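PDB 5EJQ: myosin-I heavy chain from Dictyostelium discoideum, which works as an actin-based motor with ATPase activity and takes part in the early steps of phagocytosis and in adhesion. Local coordinates for residues A[347-352]-A[381-386]. The protein carries 3 engineered substitutions. Residues are numbered along the deposited sequence; the frame is centred on the assembly and turned at random.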
loop_
_atom_site.group_PDB
_atom_site.type_symbol
_atom_site.label_atom_id
_atom_site.label_comp_id
_atom_site.label_asym_id
_atom_site.label_seq_id
_atom_site.Cartn_x
_atom_site.Cartn_y
_atom_site.Cartn_z
ATOM N N SER A 347 -22.135 29.680 -9.638
ATOM C CA SER A 347 -22.358 30.850 -10.502
ATOM C C SER A 347 -22.366 32.154 -9.689
ATOM O O SER A 347 -21.840 32.175 -8.581
ATOM C CB SER A 347 -23.594 30.684 -11.393
ATOM O OG SER A 347 -23.627 31.645 -12.435
ATOM N N ASP A 348 -22.928 33.238 -10.240
ATOM C CA ASP A 348 -22.923 34.582 -9.658
ATOM C C ASP A 348 -23.311 34.677 -8.194
ATOM O O ASP A 348 -24.165 33.932 -7.718
ATOM C CB ASP A 348 -23.814 35.538 -10.486
ATOM C CG ASP A 348 -23.448 35.633 -11.961
ATOM O OD1 ASP A 348 -22.373 35.103 -12.347
ATOM O OD2 ASP A 348 -24.254 36.203 -12.740
ATOM N N TYR A 349 -22.696 35.644 -7.494
ATOM C CA TYR A 349 -23.006 35.980 -6.122
ATOM C C TYR A 349 -24.521 36.248 -5.950
ATOM O O TYR A 349 -25.126 36.932 -6.778
ATOM C CB TYR A 349 -22.223 37.256 -5.710
ATOM C CG TYR A 349 -22.705 37.850 -4.402
ATOM C CD1 TYR A 349 -23.791 38.731 -4.368
ATOM C CD2 TYR A 349 -22.122 37.486 -3.193
ATOM C CE1 TYR A 349 -24.306 39.198 -3.157
ATOM C CE2 TYR A 349 -22.602 37.979 -1.981
ATOM C CZ TYR A 349 -23.694 38.836 -1.970
ATOM O OH TYR A 349 -24.154 39.334 -0.784
ATOM N N THR A 350 -25.103 35.735 -4.857
ATOM C CA THR A 350 -26.467 36.028 -4.383
ATOM C C THR A 350 -26.308 36.168 -2.853
ATOM O O THR A 350 -25.334 35.635 -2.292
ATOM C CB THR A 350 -27.508 34.951 -4.733
ATOM O OG1 THR A 350 -27.229 33.748 -4.011
ATOM C CG2 THR A 350 -27.661 34.701 -6.240
ATOM N N ASP A 351 -27.246 36.869 -2.179
ATOM C CA ASP A 351 -27.207 37.042 -0.721
ATOM C C ASP A 351 -27.443 35.712 0.004
ATOM O O ASP A 351 -26.983 35.530 1.136
ATOM C CB ASP A 351 -28.219 38.112 -0.251
ATOM C CG ASP A 351 -28.179 39.405 -1.047
ATOM O OD1 ASP A 351 -27.136 40.105 -0.998
ATOM O OD2 ASP A 351 -29.188 39.713 -1.730
ATOM N N GLU A 352 -28.133 34.782 -0.664
ATOM C CA GLU A 352 -28.428 33.426 -0.191
ATOM C C GLU A 352 -27.140 32.600 -0.140
ATOM O O GLU A 352 -26.924 31.880 0.836
ATOM C CB GLU A 352 -29.487 32.744 -1.078
ATOM C CG GLU A 352 -30.893 33.330 -0.941
ATOM C CD GLU A 352 -31.115 34.754 -1.424
ATOM O OE1 GLU A 352 -30.721 35.075 -2.570
ATOM O OE2 GLU A 352 -31.669 35.559 -0.640
ATOM N N LYS A 381 -14.162 39.699 -3.831
ATOM C CA LYS A 381 -13.492 39.030 -4.946
ATOM C C LYS A 381 -14.486 38.165 -5.726
ATOM O O LYS A 381 -14.520 38.216 -6.950
ATOM C CB LYS A 381 -12.283 38.209 -4.460
ATOM C CG LYS A 381 -11.324 37.799 -5.579
ATOM C CD LYS A 381 -10.498 38.984 -6.136
ATOM C CE LYS A 381 -9.538 38.490 -7.194
ATOM N NZ LYS A 381 -9.006 39.601 -8.021
ATOM N N TYR A 382 -15.323 37.407 -5.017
ATOM C CA TYR A 382 -16.352 36.571 -5.634
ATOM C C TYR A 382 -17.335 37.380 -6.518
ATOM O O TYR A 382 -17.600 36.962 -7.645
ATOM C CB TYR A 382 -17.067 35.747 -4.549
ATOM C CG TYR A 382 -18.310 34.994 -4.981
ATOM C CD1 TYR A 382 -18.315 34.221 -6.142
ATOM C CD2 TYR A 382 -19.426 34.922 -4.149
ATOM C CE1 TYR A 382 -19.439 33.483 -6.512
ATOM C CE2 TYR A 382 -20.538 34.152 -4.490
ATOM C CZ TYR A 382 -20.545 33.446 -5.677
ATOM O OH TYR A 382 -21.674 32.747 -6.029
ATOM N N LYS A 383 -17.807 38.557 -6.038
ATOM C CA LYS A 383 -18.722 39.448 -6.814
ATOM C C LYS A 383 -18.102 39.897 -8.137
ATOM O O LYS A 383 -18.809 39.950 -9.139
ATOM C CB LYS A 383 -19.106 40.686 -6.004
ATOM C CG LYS A 383 -19.986 40.398 -4.789
ATOM C CD LYS A 383 -20.071 41.630 -3.892
ATOM C CE LYS A 383 -21.240 41.578 -2.944
ATOM N NZ LYS A 383 -22.510 41.909 -3.632
ATOM N N SER A 384 -16.768 40.155 -8.158
ATOM C CA SER A 384 -16.021 40.564 -9.348
ATOM C C SER A 384 -16.043 39.502 -10.460
ATOM O O SER A 384 -15.721 39.827 -11.600
ATOM C CB SER A 384 -14.587 40.958 -8.985
ATOM O OG SER A 384 -13.712 39.847 -8.840
ATOM N N HIS A 385 -16.442 38.238 -10.133
ATOM C CA HIS A 385 -16.538 37.147 -11.104
ATOM C C HIS A 385 -17.921 37.069 -11.780
ATOM O O HIS A 385 -18.131 36.219 -12.637
ATOM C CB HIS A 385 -16.119 35.790 -10.497
ATOM C CG HIS A 385 -14.753 35.784 -9.872
ATOM N ND1 HIS A 385 -13.669 36.398 -10.484
ATOM C CD2 HIS A 385 -14.340 35.216 -8.715
ATOM C CE1 HIS A 385 -12.648 36.227 -9.662
ATOM N NE2 HIS A 385 -13.001 35.516 -8.583
ATOM N N LYS A 386 -18.846 37.975 -11.425
ATOM C CA LYS A 386 -20.191 38.024 -12.016
ATOM C C LYS A 386 -20.174 37.994 -13.555
ATOM O O LYS A 386 -19.459 38.771 -14.193
ATOM C CB LYS A 386 -20.932 39.273 -11.533
ATOM C CG LYS A 386 -22.411 39.238 -11.893
ATOM C CD LYS A 386 -23.111 40.491 -11.517
ATOM C CE LYS A 386 -24.434 40.537 -12.230
ATOM N NZ LYS A 386 -25.097 41.817 -11.969
HETATM O O HOH W 1 -20.029 36.271 -8.851
#
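Y382 meets the Y349 ring at its edge and K383 over one face. K383 runs alongside Y349 in the same direction, and a bend at its last torsion (chi4 -78°) tips the ammonium down toward the CD1-CE1 rim of the ring, while CE lies over its centre in a CH-pi contact; NZ, 3.7 Å from the ring centroid, makes a cation-pi contact. Y382 crosses Y349 at about a right angle, CD2 in the plane of the Y349 ring, and its own face receives Y349 CB, 4.2 Å from the Y382 ring centroid. Both segments belong to the helical central lobe of the FERM domain, where the linker between helices 331-346 and 351-360 packs against the last part of helix 375-383 and the type I turn from K383 to K386. Y382 reaches that linker because chi1 of 170° carries its ring away from its own backbone N; its OH donates a hydrogen bond to S347 O at 2.6 Å, tilted 17° from the carbonyl plane. A water joins Y349 N to Y382 O. Y349 OH donates to D351 OD1, meeting the carboxylate on the anti side and out of its plane. D348 crosses K386, OD2 3.7 Å from K386 CG, while OD1 accepts from Q343 NE2 and G387 N.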